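Local coordinates for 6-phosphogluconolactonase (Leishmania braziliensis, PDB 3CSS), which probably hydrolyses 6-phosphogluconolactone to 6-phosphogluconate, the second step of the oxidative branch of the pentose phosphate pathway, at residues I158-F163 and V216-G221. Sequence-based numbering, arbitrary orientation.
Sequences IVLLGF and VVLAAG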
loop_
_atom_site.group_PDB
_atom_site.type_symbol
_atom_site.label_atom_id
_atom_site.label_comp_id
_atom_site.label_asym_id
_atom_site.label_seq_id
_atom_site.Cartn_x
_atom_site.Cartn_y
_atom_site.Cartn_z
ATOM N N ILE A 158 -9.282 1.415 3.311
ATOM C CA ILE A 158 -8.836 0.819 2.054
ATOM C C ILE A 158 -7.330 0.938 1.928
ATOM O O ILE A 158 -6.791 2.045 1.945
ATOM C CB ILE A 158 -9.475 1.507 0.816
ATOM C CG1 ILE A 158 -10.996 1.418 0.883
ATOM C CG2 ILE A 158 -8.895 0.899 -0.505
ATOM C CD1 ILE A 158 -11.697 2.243 -0.162
ATOM N N VAL A 159 -6.668 -0.213 1.811
ATOM C CA VAL A 159 -5.245 -0.286 1.484
ATOM C C VAL A 159 -5.101 -0.704 0.028
ATOM O O VAL A 159 -5.495 -1.811 -0.355
ATOM C CB VAL A 159 -4.443 -1.259 2.407
ATOM C CG1 VAL A 159 -2.954 -1.286 1.985
ATOM C CG2 VAL A 159 -4.607 -0.896 3.902
ATOM N N LEU A 160 -4.524 0.176 -0.782
ATOM C CA LEU A 160 -4.188 -0.161 -2.135
ATOM C C LEU A 160 -2.798 -0.795 -2.123
ATOM O O LEU A 160 -1.909 -0.306 -1.410
ATOM C CB LEU A 160 -4.155 1.087 -3.003
ATOM C CG LEU A 160 -5.469 1.839 -3.162
ATOM C CD1 LEU A 160 -5.197 3.117 -3.971
ATOM C CD2 LEU A 160 -6.473 0.947 -3.871
ATOM N N LEU A 161 -2.608 -1.843 -2.929
ATOM C CA LEU A 161 -1.347 -2.563 -2.992
ATOM C C LEU A 161 -1.024 -2.953 -4.423
ATOM O O LEU A 161 -1.893 -2.978 -5.285
ATOM C CB LEU A 161 -1.401 -3.844 -2.131
ATOM C CG LEU A 161 -1.541 -3.716 -0.619
ATOM C CD1 LEU A 161 -1.704 -5.134 -0.077
ATOM C CD2 LEU A 161 -0.333 -3.012 -0.006
ATOM N N GLY A 162 0.252 -3.221 -4.665
ATOM C CA GLY A 162 0.688 -3.910 -5.847
ATOM C C GLY A 162 1.470 -5.152 -5.515
ATOM O O GLY A 162 1.745 -5.425 -4.346
ATOM N N PHE A 163 1.864 -5.880 -6.548
ATOM C CA PHE A 163 2.773 -7.014 -6.400
ATOM C C PHE A 163 4.010 -6.747 -7.230
ATOM O O PHE A 163 3.901 -6.322 -8.384
ATOM C CB PHE A 163 2.159 -8.312 -6.932
ATOM C CG PHE A 163 1.087 -8.939 -6.065
ATOM C CD1 PHE A 163 1.088 -8.835 -4.674
ATOM C CD2 PHE A 163 0.113 -9.699 -6.660
ATOM C CE1 PHE A 163 0.091 -9.487 -3.935
ATOM C CE2 PHE A 163 -0.857 -10.343 -5.944
ATOM C CZ PHE A 163 -0.861 -10.250 -4.583
ATOM N N VAL A 216 -7.018 -3.850 -1.636
ATOM C CA VAL A 216 -7.207 -3.939 -3.091
ATOM C C VAL A 216 -5.820 -3.967 -3.750
ATOM O O VAL A 216 -5.058 -3.003 -3.680
ATOM C CB VAL A 216 -8.026 -2.755 -3.646
ATOM C CG1 VAL A 216 -8.182 -2.866 -5.207
ATOM C CG2 VAL A 216 -9.382 -2.648 -2.917
ATOM N N VAL A 217 -5.513 -5.089 -4.385
ATOM C CA VAL A 217 -4.244 -5.270 -5.079
ATOM C C VAL A 217 -4.480 -5.052 -6.562
ATOM O O VAL A 217 -5.420 -5.622 -7.141
ATOM C CB VAL A 217 -3.699 -6.720 -4.891
ATOM C CG1 VAL A 217 -2.319 -6.871 -5.573
ATOM C CG2 VAL A 217 -3.666 -7.156 -3.388
ATOM N N LEU A 218 -3.628 -4.242 -7.182
ATOM C CA LEU A 218 -3.587 -4.073 -8.640
ATOM C C LEU A 218 -2.273 -4.637 -9.137
ATOM O O LEU A 218 -1.206 -4.147 -8.726
ATOM C CB LEU A 218 -3.643 -2.587 -9.010
ATOM C CG LEU A 218 -4.949 -1.795 -8.787
ATOM C CD1 LEU A 218 -5.134 -1.455 -7.374
ATOM C CD2 LEU A 218 -4.898 -0.502 -9.607
ATOM N N ALA A 219 -2.323 -5.634 -10.030
ATOM C CA ALA A 219 -1.097 -6.284 -10.548
ATOM C C ALA A 219 -1.271 -6.719 -11.990
ATOM O O ALA A 219 -2.278 -7.314 -12.365
ATOM C CB ALA A 219 -0.700 -7.509 -9.666
ATOM N N ALA A 220 -0.267 -6.413 -12.798
ATOM C CA ALA A 220 -0.272 -6.737 -14.214
ATOM C C ALA A 220 1.092 -7.304 -14.614
ATOM O O ALA A 220 2.131 -6.821 -14.152
ATOM C CB ALA A 220 -0.601 -5.497 -15.019
ATOM N N GLY A 221 1.060 -8.320 -15.472
ATOM C CA GLY A 221 2.252 -8.943 -16.047
ATOM C C GLY A 221 2.381 -10.428 -15.756
ATOM O O GLY A 221 2.120 -10.901 -14.651
HETATM O O HOH W 1 1.514 -4.302 -9.048
#
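Leu160 and Leu161 pair in parallel with Val216 and Val217, the strand axes 24° apart, through a ladder of three backbone bonds: Val216 N to Val159 O (2.8 Å), Leu161 N to Val216 O (2.8 Å, more bent than the other two) and Leu218 N to Leu161 O (2.9 Å). At the Phe163 end a water bridges the strands, accepting from Phe163 N (3.0 Å) and donating to Leu218 O (2.7 Å). On one face Leu160 and Val216 lie side by side, CD2 of the leucine 4.0 Å from CB of the valine; helix 14-30 packs here against Ile158, Val216 and Leu218. On the face of Leu161 and Val217, Val217 CG1, anti to the backbone N (chi1 -177°), runs forward along its strand and sits 3.7 Å from the centroid of the Phe163 ring, a CH-pi contact 6° off the ring normal. Ala219 CB approaches the same ring obliquely at CD2 (3.8 Å), and helix 225-232 packs against the ring through Val227, Val228 and Val231. Strands 158-162 and 214-219 are inner neighbours in the mainly parallel, Rossmann-like sheet. Their side-chain contacts are wholly apolar, so polar pairing across the contact runs through the backbone and one bridging water.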